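Local coordinates for protein probable hydrogenase maturation factor HypB (Methanocaldococcus jannaschii, PDB 2HF9) that binds GTP as a homodimer and probably hydrolyses it slowly in support of nickel insertion into [NiFe] hydrogenases during their maturation, at residues T155-P160 / I184-N189; K78-R83 / F123-G128; K20-L25 / A134-G139. One frame throughout, in Å; residues are numbered along the deposited sequence.

Contact 1: residues T155-P160 / I184-N189. With GSP (5'-guanosine-diphosphate-monothiophosphate), chain H.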
loop_
_atom_site.group_PDB
_atom_site.type_symbol
_atom_site.label_atom_id
_atom_site.label_comp_id
_atom_site.label_asym_id
_atom_site.label_seq_id
_atom_site.Cartn_x
_atom_site.Cartn_y
_atom_site.Cartn_z
ATOM N N THR A 155 1.587 2.148 -11.363
ATOM C CA THR A 155 0.694 1.720 -10.283
ATOM C C THR A 155 -0.702 1.290 -10.750
ATOM O O THR A 155 -1.261 0.313 -10.238
ATOM C CB THR A 155 0.603 2.824 -9.204
ATOM O OG1 THR A 155 1.913 3.048 -8.667
ATOM C CG2 THR A 155 -0.333 2.425 -8.072
ATOM N N ILE A 156 -1.257 2.003 -11.727
ATOM C CA ILE A 156 -2.575 1.646 -12.258
ATOM C C ILE A 156 -2.521 0.348 -13.076
ATOM O O ILE A 156 -3.332 -0.553 -12.857
ATOM C CB ILE A 156 -3.225 2.813 -13.046
ATOM C CG1 ILE A 156 -3.460 4.002 -12.104
ATOM C CG2 ILE A 156 -4.540 2.370 -13.693
ATOM C CD1 ILE A 156 -3.662 5.332 -12.787
ATOM N N GLU A 157 -1.553 0.228 -13.981
ATOM C CA GLU A 157 -1.472 -0.991 -14.793
ATOM C C GLU A 157 -0.973 -2.223 -14.027
ATOM O O GLU A 157 -1.216 -3.356 -14.451
ATOM C CB GLU A 157 -0.748 -0.774 -16.132
ATOM C CG GLU A 157 0.666 -0.235 -16.084
ATOM C CD GLU A 157 1.284 -0.137 -17.478
ATOM O OE1 GLU A 157 0.782 -0.803 -18.410
ATOM O OE2 GLU A 157 2.273 0.602 -17.645
ATOM N N LYS A 158 -0.317 -1.989 -12.887
ATOM C CA LYS A 158 0.131 -3.060 -11.994
ATOM C C LYS A 158 -0.978 -3.624 -11.109
ATOM O O LYS A 158 -0.804 -4.682 -10.500
ATOM C CB LYS A 158 1.271 -2.574 -11.098
ATOM C CG LYS A 158 2.663 -2.774 -11.658
ATOM C CD LYS A 158 3.682 -2.052 -10.778
ATOM C CE LYS A 158 5.056 -2.686 -10.854
ATOM N NZ LYS A 158 5.350 -3.562 -9.685
ATOM N N HIS A 159 -2.104 -2.917 -11.014
ATOM C CA HIS A 159 -3.215 -3.365 -10.170
ATOM C C HIS A 159 -4.574 -3.199 -10.862
ATOM O O HIS A 159 -5.447 -2.497 -10.345
ATOM C CB HIS A 159 -3.205 -2.627 -8.820
ATOM C CG HIS A 159 -1.878 -2.643 -8.126
ATOM N ND1 HIS A 159 -1.538 -3.600 -7.194
ATOM C CD2 HIS A 159 -0.809 -1.816 -8.225
ATOM C CE1 HIS A 159 -0.314 -3.366 -6.754
ATOM N NE2 HIS A 159 0.152 -2.291 -7.363
ATOM N N PRO A 160 -4.767 -3.862 -12.023
ATOM C CA PRO A 160 -5.994 -3.644 -12.798
ATOM C C PRO A 160 -7.262 -4.157 -12.101
ATOM O O PRO A 160 -8.345 -3.620 -12.337
ATOM C CB PRO A 160 -5.729 -4.405 -14.101
ATOM C CG PRO A 160 -4.747 -5.465 -13.730
ATOM C CD PRO A 160 -3.880 -4.852 -12.670
ATOM N N ILE A 184 1.825 11.669 -15.780
ATOM C CA ILE A 184 0.411 11.716 -15.373
ATOM C C ILE A 184 -0.549 11.440 -16.535
ATOM O O ILE A 184 -1.617 10.864 -16.332
ATOM C CB ILE A 184 0.019 13.031 -14.631
ATOM C CG1 ILE A 184 0.145 14.264 -15.539
ATOM C CG2 ILE A 184 0.833 13.186 -13.347
ATOM C CD1 ILE A 184 -0.435 15.539 -14.937
ATOM N N LYS A 185 -0.151 11.844 -17.742
ATOM C CA LYS A 185 -0.921 11.568 -18.952
ATOM C C LYS A 185 -0.991 10.067 -19.225
ATOM O O LYS A 185 -2.040 9.554 -19.610
ATOM C CB LYS A 185 -0.342 12.318 -20.160
ATOM C CG LYS A 185 -0.455 13.835 -20.062
ATOM C CD LYS A 185 -0.296 14.490 -21.433
ATOM C CE LYS A 185 -0.610 15.981 -21.393
ATOM N NZ LYS A 185 -2.010 16.269 -20.965
ATOM N N LYS A 186 0.126 9.370 -19.014
ATOM C CA LYS A 186 0.162 7.908 -19.085
ATOM C C LYS A 186 -0.784 7.283 -18.059
ATOM O O LYS A 186 -1.570 6.399 -18.395
ATOM C CB LYS A 186 1.585 7.378 -18.872
ATOM C CG LYS A 186 1.684 5.849 -18.852
ATOM C CD LYS A 186 2.998 5.378 -18.254
ATOM C CE LYS A 186 3.057 3.857 -18.157
ATOM N NZ LYS A 186 2.153 3.302 -17.105
ATOM N N MET A 187 -0.703 7.745 -16.812
ATOM C CA MET A 187 -1.535 7.197 -15.738
ATOM C C MET A 187 -3.020 7.398 -16.035
ATOM O O MET A 187 -3.823 6.490 -15.836
ATOM C CB MET A 187 -1.174 7.824 -14.391
ATOM C CG MET A 187 0.242 7.528 -13.941
ATOM S SD MET A 187 0.681 8.322 -12.375
ATOM C CE MET A 187 -0.192 7.292 -11.193
ATOM N N GLU A 188 -3.368 8.589 -16.519
ATOM C CA GLU A 188 -4.748 8.916 -16.863
ATOM C C GLU A 188 -5.280 7.999 -17.968
ATOM O O GLU A 188 -6.421 7.532 -17.897
ATOM C CB GLU A 188 -4.857 10.385 -17.272
ATOM C CG GLU A 188 -6.268 10.845 -17.601
ATOM C CD GLU A 188 -6.317 12.273 -18.103
ATOM O OE1 GLU A 188 -5.305 12.744 -18.673
ATOM O OE2 GLU A 188 -7.374 12.919 -17.942
ATOM N N ASN A 189 -4.446 7.747 -18.977
ATOM C CA ASN A 189 -4.785 6.804 -20.048
ATOM C C ASN A 189 -4.875 5.358 -19.572
ATOM O O ASN A 189 -5.769 4.621 -19.994
ATOM C CB ASN A 189 -3.810 6.932 -21.219
ATOM C CG ASN A 189 -4.151 8.091 -22.121
ATOM O OD1 ASN A 189 -5.315 8.291 -22.471
ATOM N ND2 ASN A 189 -3.149 8.869 -22.492
HETATM P PG GSP H . 5.948 -1.484 -6.291
HETATM O O3B GSP H . 6.847 -0.159 -6.125
HETATM S S1G GSP H . 5.073 -1.841 -4.849
HETATM O O2G GSP H . 4.996 -1.189 -7.466
HETATM O O3G GSP H . 6.861 -2.663 -6.655
HETATM P PB GSP H . 8.350 -0.113 -5.545
HETATM O O1B GSP H . 8.274 -0.089 -4.070
HETATM O O2B GSP H . 9.222 -1.174 -6.080
HETATM P PA GSP H . 9.661 1.773 -7.304
HETATM O O1A GSP H . 11.080 1.381 -7.188
HETATM O O2A GSP H . 9.035 1.265 -8.550
HETATM O O3A GSP H . 8.841 1.360 -5.984
HETATM O "O5'" GSP H . 9.560 3.375 -7.206
HETATM C "C5'" GSP H . 8.319 4.037 -7.357
HETATM C "C4'" GSP H . 8.576 5.456 -7.858
HETATM O "O4'" GSP H . 9.231 6.212 -6.852
HETATM C "C3'" GSP H . 9.491 5.473 -9.072
HETATM O "O3'" GSP H . 8.982 6.436 -9.965
HETATM C "C2'" GSP H . 10.837 5.916 -8.534
HETATM O "O2'" GSP H . 11.556 6.647 -9.493
HETATM C "C1'" GSP H . 10.428 6.780 -7.354
HETATM N N9 GSP H . 11.412 6.867 -6.261
HETATM C C8 GSP H . 11.947 5.849 -5.508
HETATM N N7 GSP H . 12.784 6.399 -4.595
HETATM C C5 GSP H . 12.780 7.743 -4.746
HETATM C C6 GSP H . 13.435 8.785 -4.088
HETATM O O6 GSP H . 14.210 8.558 -3.164
HETATM N N1 GSP H . 13.212 10.089 -4.484
HETATM C C2 GSP H . 12.345 10.363 -5.527
HETATM N N2 GSP H . 12.129 11.614 -5.911
HETATM N N3 GSP H . 11.698 9.329 -6.173
HETATM C C4 GSP H . 11.911 8.045 -5.788
#

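Contact 2: residues K78-R83 / F123-G128. With MG (magnesium ion), chain C; GSP (5'-guanosine-diphosphate-monothiophosphate), chain E.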
loop_
_atom_site.group_PDB
_atom_site.type_symbol
_atom_site.label_atom_id
_atom_site.label_comp_id
_atom_site.label_asym_id
_atom_site.label_seq_id
_atom_site.Cartn_x
_atom_site.Cartn_y
_atom_site.Cartn_z
ATOM N N LYS A 78 -7.594 5.715 15.178
ATOM C CA LYS A 78 -7.687 7.038 15.807
ATOM C C LYS A 78 -7.049 8.172 14.994
ATOM O O LYS A 78 -7.579 9.274 14.970
ATOM C CB LYS A 78 -7.139 7.026 17.243
ATOM C CG LYS A 78 -5.649 6.734 17.355
ATOM C CD LYS A 78 -5.155 6.894 18.783
ATOM C CE LYS A 78 -3.672 6.554 18.884
ATOM N NZ LYS A 78 -3.178 6.611 20.292
ATOM N N PHE A 79 -5.925 7.898 14.331
ATOM C CA PHE A 79 -5.215 8.938 13.571
ATOM C C PHE A 79 -6.127 9.647 12.571
ATOM O O PHE A 79 -6.201 10.877 12.541
ATOM C CB PHE A 79 -3.986 8.362 12.857
ATOM C CG PHE A 79 -2.907 7.880 13.791
ATOM C CD1 PHE A 79 -2.735 6.523 14.032
ATOM C CD2 PHE A 79 -2.074 8.786 14.437
ATOM C CE1 PHE A 79 -1.740 6.072 14.900
ATOM C CE2 PHE A 79 -1.084 8.350 15.308
ATOM C CZ PHE A 79 -0.916 6.986 15.539
ATOM N N ASP A 80 -6.831 8.866 11.761
ATOM C CA ASP A 80 -7.709 9.438 10.743
ATOM C C ASP A 80 -9.072 9.833 11.286
ATOM O O ASP A 80 -9.670 10.800 10.808
ATOM C CB ASP A 80 -7.847 8.488 9.561
ATOM C CG ASP A 80 -6.549 8.333 8.796
ATOM O OD1 ASP A 80 -5.572 9.059 9.091
ATOM O OD2 ASP A 80 -6.506 7.494 7.882
ATOM N N ALA A 81 -9.562 9.084 12.273
ATOM C CA ALA A 81 -10.810 9.434 12.950
ATOM C C ALA A 81 -10.714 10.839 13.550
ATOM O O ALA A 81 -11.600 11.670 13.332
ATOM C CB ALA A 81 -11.148 8.409 14.026
ATOM N N GLU A 82 -9.627 11.100 14.279
ATOM C CA GLU A 82 -9.391 12.404 14.914
ATOM C C GLU A 82 -9.306 13.541 13.890
ATOM O O GLU A 82 -9.826 14.641 14.126
ATOM C CB GLU A 82 -8.137 12.362 15.796
ATOM C CG GLU A 82 -8.332 11.604 17.113
ATOM C CD GLU A 82 -7.035 11.359 17.872
ATOM O OE1 GLU A 82 -6.021 12.032 17.581
ATOM O OE2 GLU A 82 -7.031 10.487 18.771
ATOM N N ARG A 83 -8.670 13.265 12.751
ATOM C CA ARG A 83 -8.597 14.226 11.642
ATOM C C ARG A 83 -9.980 14.578 11.093
ATOM O O ARG A 83 -10.289 15.751 10.902
ATOM C CB ARG A 83 -7.671 13.718 10.526
ATOM C CG ARG A 83 -6.196 14.018 10.774
ATOM C CD ARG A 83 -5.270 13.300 9.798
ATOM N NE ARG A 83 -5.320 13.857 8.443
ATOM C CZ ARG A 83 -4.612 13.399 7.412
ATOM N NH1 ARG A 83 -3.788 12.370 7.560
ATOM N NH2 ARG A 83 -4.736 13.970 6.221
ATOM N N PHE A 123 -18.893 8.823 4.205
ATOM C CA PHE A 123 -17.571 8.581 3.631
ATOM C C PHE A 123 -16.878 7.496 4.442
ATOM O O PHE A 123 -16.647 7.660 5.643
ATOM C CB PHE A 123 -16.705 9.852 3.632
ATOM C CG PHE A 123 -17.279 11.007 2.838
ATOM C CD1 PHE A 123 -17.040 12.320 3.252
ATOM C CD2 PHE A 123 -18.036 10.794 1.687
ATOM C CE1 PHE A 123 -17.548 13.407 2.536
ATOM C CE2 PHE A 123 -18.557 11.873 0.962
ATOM C CZ PHE A 123 -18.310 13.185 1.392
ATOM N N ILE A 124 -16.556 6.387 3.788
ATOM C CA ILE A 124 -15.842 5.299 4.443
ATOM C C ILE A 124 -14.403 5.244 3.948
ATOM O O ILE A 124 -14.166 5.039 2.754
ATOM C CB ILE A 124 -16.514 3.927 4.183
ATOM C CG1 ILE A 124 -18.013 3.974 4.502
ATOM C CG2 ILE A 124 -15.801 2.823 4.975
ATOM C CD1 ILE A 124 -18.736 2.653 4.253
ATOM N N GLU A 125 -13.445 5.434 4.854
ATOM C CA GLU A 125 -12.048 5.242 4.485
ATOM C C GLU A 125 -11.634 3.805 4.743
ATOM O O GLU A 125 -11.504 3.377 5.892
ATOM C CB GLU A 125 -11.104 6.210 5.198
ATOM C CG GLU A 125 -9.672 6.082 4.694
ATOM C CD GLU A 125 -8.765 7.191 5.163
ATOM O OE1 GLU A 125 -9.273 8.263 5.534
ATOM O OE2 GLU A 125 -7.531 6.995 5.171
ATOM N N ASN A 126 -11.444 3.070 3.653
ATOM C CA ASN A 126 -11.019 1.685 3.706
ATOM C C ASN A 126 -9.555 1.604 4.128
ATOM O O ASN A 126 -8.864 2.624 4.203
ATOM C CB ASN A 126 -11.205 1.048 2.327
ATOM C CG ASN A 126 -11.636 -0.399 2.400
ATOM O OD1 ASN A 126 -11.109 -1.187 3.191
ATOM N ND2 ASN A 126 -12.591 -0.762 1.558
ATOM N N VAL A 127 -9.072 0.398 4.401
ATOM C CA VAL A 127 -7.658 0.235 4.740
ATOM C C VAL A 127 -6.806 0.463 3.479
ATOM O O VAL A 127 -7.255 0.183 2.365
ATOM C CB VAL A 127 -7.357 -1.136 5.399
ATOM C CG1 VAL A 127 -8.458 -1.533 6.388
ATOM C CG2 VAL A 127 -7.187 -2.200 4.359
ATOM N N GLY A 128 -5.600 1.001 3.658
ATOM C CA GLY A 128 -4.694 1.275 2.537
ATOM C C GLY A 128 -4.078 0.011 1.969
ATOM O O GLY A 128 -3.161 -0.558 2.559
HETATM MG MG MG C . -5.866 8.099 5.945
HETATM P PG GSP E . -3.382 6.268 5.085
HETATM O O3B GSP E . -2.994 7.508 4.136
HETATM S S1G GSP E . -3.288 4.799 4.188
HETATM O O2G GSP E . -2.350 6.269 6.228
HETATM O O3G GSP E . -4.793 6.493 5.656
HETATM P PB GSP E . -4.055 8.410 3.321
HETATM O O1B GSP E . -4.289 7.788 2.002
HETATM O O2B GSP E . -5.301 8.669 4.066
HETATM P PA GSP E . -3.155 11.137 3.802
HETATM O O1A GSP E . -4.396 11.919 3.595
HETATM O O2A GSP E . -2.856 10.947 5.245
HETATM O O3A GSP E . -3.185 9.735 3.012
HETATM O "O5'" GSP E . -1.964 11.869 3.019
HETATM C "C5'" GSP E . -0.658 11.326 3.001
HETATM C "C4'" GSP E . 0.365 12.445 2.841
HETATM O "O4'" GSP E . 0.313 12.987 1.532
HETATM C "C3'" GSP E . 0.140 13.608 3.793
HETATM O "O3'" GSP E . 1.422 14.027 4.203
HETATM C "C2'" GSP E . -0.511 14.672 2.936
HETATM O "O2'" GSP E . -0.184 15.969 3.358
HETATM C "C1'" GSP E . 0.094 14.388 1.575
HETATM N N9 GSP E . -0.733 14.713 0.402
HETATM C C8 GSP E . -1.989 14.254 0.091
HETATM N N7 GSP E . -2.335 14.769 -1.110
HETATM C C5 GSP E . -1.316 15.530 -1.572
HETATM C C6 GSP E . -1.140 16.274 -2.739
HETATM O O6 GSP E . -2.027 16.317 -3.589
HETATM N N1 GSP E . 0.048 16.956 -2.933
HETATM C C2 GSP E . 1.047 16.907 -1.975
HETATM N N2 GSP E . 2.184 17.569 -2.163
HETATM N N3 GSP E . 0.870 16.165 -0.822
HETATM C C4 GSP E . -0.296 15.489 -0.632
HETATM O O HOH W 1 -4.314 9.177 6.718
#

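Contact 3: residues K20-L25 / A134-G139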
loop_
_atom_site.group_PDB
_atom_site.type_symbol
_atom_site.label_atom_id
_atom_site.label_comp_id
_atom_site.label_asym_id
_atom_site.label_seq_id
_atom_site.Cartn_x
_atom_site.Cartn_y
_atom_site.Cartn_z
ATOM N N LYS A 20 -19.930 -14.488 -0.920
ATOM C CA LYS A 20 -21.376 -14.631 -1.093
ATOM C C LYS A 20 -22.107 -14.082 0.126
ATOM O O LYS A 20 -23.137 -13.418 -0.006
ATOM C CB LYS A 20 -21.771 -16.096 -1.333
ATOM C CG LYS A 20 -21.322 -16.691 -2.674
ATOM C CD LYS A 20 -20.026 -17.496 -2.542
ATOM C CE LYS A 20 -18.797 -16.655 -2.853
ATOM N NZ LYS A 20 -17.564 -17.226 -2.255
ATOM N N ALA A 21 -21.560 -14.363 1.307
ATOM C CA ALA A 21 -22.089 -13.845 2.565
ATOM C C ALA A 21 -21.887 -12.331 2.678
ATOM O O ALA A 21 -22.764 -11.619 3.167
ATOM C CB ALA A 21 -21.446 -14.561 3.743
ATOM N N ASN A 22 -20.728 -11.853 2.224
ATOM C CA ASN A 22 -20.434 -10.421 2.198
ATOM C C ASN A 22 -21.407 -9.646 1.311
ATOM O O ASN A 22 -21.901 -8.590 1.708
ATOM C CB ASN A 22 -18.994 -10.160 1.749
ATOM C CG ASN A 22 -18.624 -8.685 1.814
ATOM O OD1 ASN A 22 -18.399 -8.136 2.893
ATOM N ND2 ASN A 22 -18.565 -8.036 0.653
ATOM N N LYS A 23 -21.678 -10.183 0.121
ATOM C CA LYS A 23 -22.589 -9.554 -0.845
ATOM C C LYS A 23 -24.002 -9.396 -0.279
ATOM O O LYS A 23 -24.628 -8.350 -0.463
ATOM C CB LYS A 23 -22.596 -10.328 -2.177
ATOM C CG LYS A 23 -23.612 -9.849 -3.237
ATOM C CD LYS A 23 -23.498 -8.357 -3.598
ATOM C CE LYS A 23 -22.354 -8.055 -4.559
ATOM N NZ LYS A 23 -21.051 -7.844 -3.862
ATOM N N ARG A 24 -24.487 -10.425 0.415
ATOM C CA ARG A 24 -25.780 -10.363 1.106
ATOM C C ARG A 24 -25.816 -9.202 2.099
ATOM O O ARG A 24 -26.791 -8.452 2.151
ATOM C CB ARG A 24 -26.081 -11.674 1.847
ATOM C CG ARG A 24 -26.304 -12.898 0.961
ATOM C CD ARG A 24 -27.002 -14.033 1.723
ATOM N NE ARG A 24 -26.390 -14.318 3.024
ATOM C CZ ARG A 24 -25.524 -15.303 3.261
ATOM N NH1 ARG A 24 -25.145 -16.122 2.287
ATOM N NH2 ARG A 24 -25.032 -15.470 4.481
ATOM N N LEU A 25 -24.744 -9.060 2.878
ATOM C CA LEU A 25 -24.665 -8.018 3.896
ATOM C C LEU A 25 -24.502 -6.634 3.275
ATOM O O LEU A 25 -25.032 -5.652 3.791
ATOM C CB LEU A 25 -23.536 -8.312 4.889
ATOM C CG LEU A 25 -23.703 -9.563 5.759
ATOM C CD1 LEU A 25 -22.592 -9.644 6.786
ATOM C CD2 LEU A 25 -25.066 -9.595 6.451
ATOM N N ALA A 134 -10.636 -4.983 -3.254
ATOM C CA ALA A 134 -11.260 -5.154 -4.566
ATOM C C ALA A 134 -12.461 -6.100 -4.528
ATOM O O ALA A 134 -13.488 -5.830 -5.154
ATOM C CB ALA A 134 -10.236 -5.637 -5.583
ATOM N N ASP A 135 -12.329 -7.194 -3.778
ATOM C CA ASP A 135 -13.357 -8.238 -3.718
ATOM C C ASP A 135 -14.434 -8.015 -2.655
ATOM O O ASP A 135 -15.399 -8.777 -2.588
ATOM C CB ASP A 135 -12.708 -9.610 -3.502
ATOM C CG ASP A 135 -11.853 -10.052 -4.679
ATOM O OD1 ASP A 135 -12.135 -9.642 -5.828
ATOM O OD2 ASP A 135 -10.895 -10.819 -4.449
ATOM N N PHE A 136 -14.280 -6.981 -1.829
ATOM C CA PHE A 136 -15.198 -6.776 -0.707
ATOM C C PHE A 136 -16.053 -5.513 -0.801
ATOM O O PHE A 136 -15.649 -4.431 -0.368
ATOM C CB PHE A 136 -14.453 -6.857 0.627
ATOM C CG PHE A 136 -14.053 -8.255 1.007
ATOM C CD1 PHE A 136 -12.822 -8.776 0.611
ATOM C CD2 PHE A 136 -14.914 -9.057 1.751
ATOM C CE1 PHE A 136 -12.456 -10.082 0.955
ATOM C CE2 PHE A 136 -14.555 -10.359 2.100
ATOM C CZ PHE A 136 -13.324 -10.869 1.702
ATOM N N ASP A 137 -17.239 -5.685 -1.383
ATOM C CA ASP A 137 -18.292 -4.673 -1.420
ATOM C C ASP A 137 -18.724 -4.358 0.015
ATOM O O ASP A 137 -19.041 -5.267 0.789
ATOM C CB ASP A 137 -19.467 -5.222 -2.244
ATOM C CG ASP A 137 -20.632 -4.247 -2.377
ATOM O OD1 ASP A 137 -20.589 -3.127 -1.821
ATOM O OD2 ASP A 137 -21.617 -4.624 -3.053
ATOM N N LEU A 138 -18.710 -3.076 0.370
ATOM C CA LEU A 138 -19.052 -2.643 1.727
ATOM C C LEU A 138 -20.539 -2.323 1.890
ATOM O O LEU A 138 -21.022 -2.131 3.010
ATOM C CB LEU A 138 -18.212 -1.423 2.136
ATOM C CG LEU A 138 -16.681 -1.528 2.122
ATOM C CD1 LEU A 138 -16.055 -0.296 2.766
ATOM C CD2 LEU A 138 -16.194 -2.779 2.819
ATOM N N GLY A 139 -21.255 -2.277 0.772
ATOM C CA GLY A 139 -22.648 -1.837 0.761
ATOM C C GLY A 139 -22.760 -0.353 0.472
ATOM O O GLY A 139 -23.710 0.300 0.898
#

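Contact 1: residues T155-P160 / I184-N189
Lys186, on the helix 184-194, reaches across to Glu157 in the loop that follows strand 142-148. From CB its chain leaves with CG anti to the backbone N (chi1 177°) and stays extended as far as CE, which comes within 3.4 Å of Glu157 OE2; a final bend at chi4 then delivers NZ to the same oxygen. The salt bridge measures 2.8 Å from Lys186 NZ to Glu157 OE2, and the ammonium meets the carboxylate from above its plane, 47° out of it, the two side chains crossing at about a right angle. NZ is also held by Asp190, its strongest partner, by Asp154 and by the backbone O of Asp153. Beside the salt bridge, Ile156 brings CD1 to within 3.3 Å of Met187 O and 3.9 Å of Met187 CB, and both side chains also rest on Ile171 of strand 168-172. Next in the loop, Lys158 belongs to the pocket of the nucleotide bound across the dimer interface: its NZ makes a weak 3.3 Å hydrogen bond to O2G and pairs with Asp74 of the second subunit. One ammonium gathering several carboxylates probably offsets the crowding of like charges between Glu157 and Asp154.

Contact 2: residues K78-R83 / F123-G128
Asp80 on helix 78-85 and Glu125 on strand 121-125 meet through a magnesium ion. Metal bonds come first: Asp80 OD2 and Glu125 OE2 each lie 2.1 Å from the magnesium. The shared metal brings these two oxygens within 2.9 Å of each other, with the carboxylate planes 33° apart and the side chains crossing at about a right angle. Glu125 reaches the ion on an extended chain with CG anti to its backbone N (chi1 -174°); Asp80, CG beside its backbone N, also binds through one oxygen, OD2. The nucleotide supplies O3G and O2B, Thr52 lies beside both carboxylates as a further ligand, and a water completes the set at 2.0 Å from the magnesium.

Hydrogen bonds form the second group. The metal-bound water donates to Asp80 OD1 and to O2A of the nucleotide, with more acceptors in reach than it has protons. Within the Asp80 carboxylate, OD2 thus binds the metal, and OD1 the water and its stronger partner, Lys158 of the second subunit.

One helical turn on from Phe79, Arg83 combines hydrogen bonds to the alpha phosphate with a salt bridge to Glu56. Its NH1 reaches O2A at 2.9 Å (N-H...O angle 157°), while NH2 makes a weak bond to O1A and pairs with Glu56.

A magnesium bridging beta and gamma phosphates, with a threonine next to the P-loop lysine, is characteristic of P-loop NTPases, GTPases included. The anionic carboxylates and phosphates are probably offset by the metal, Arg83 and the lysine of the other subunit, consistent with the nucleotide site being completed across the dimer interface.

Contact 3: residues K20-L25 / A134-G139
The side-chain amide of Asn22 fixes helix 18-35 to the loop 134-139. Its ND2 donates to Asp137 O at 2.8 Å (N-H...O angle 144°), arriving in the carbonyl plane on a lone pair. With CG anti to the backbone N (chi1 -176°), the amide projects from the helix toward the loop, and its other end is satisfied too: OD1 accepts from the backbone N of Ala104, at the start of helix 104-111. The amide also lies at the edge of the Phe136 ring, CG being 3.7 Å from Phe136 CD2, with the two planes 75° apart. Phe136 stacks on His101, which belongs to a zinc-binding site with Cys100 and Cys132; in this crystal those cysteines form a disulfide. The loop thus links helix 18-35, which precedes the first strand of the P-loop GTPase sheet, with that site. Asp137 is occupied at both oxygens. OD1 takes the backbone N of Gly139 at 2.8 Å, closing an Asx turn, and OD2 forms a salt bridge with Arg30. Lys23, its chain bent from chi2 to chi4, brings NZ within 3.4 Å of Asp137 OD2, a weak bond within a salt bridge. Leu138 O accepts from Asn29 ND2.

Overall arrangement
From the N terminus, helix 18-35 comes first, and contact 3 closes the longest loop when residues 134-139 return to it after more than a hundred residues. Contact 2 lies wholly within that span, joining helix 78-85 to strand 121-125. The two touch where Leu138 packs on Ile124 and Asn126, so helix 18-35 is joined, through residues 134-139, to the central parallel sheet. Contact 1 opens only after contact 3 has closed and joins the loop after strand 142-148 to helix 184-194; it touches neither of the others. Contacts 1 and 2 nevertheless both meet the second subunit, and so share the dimer interface.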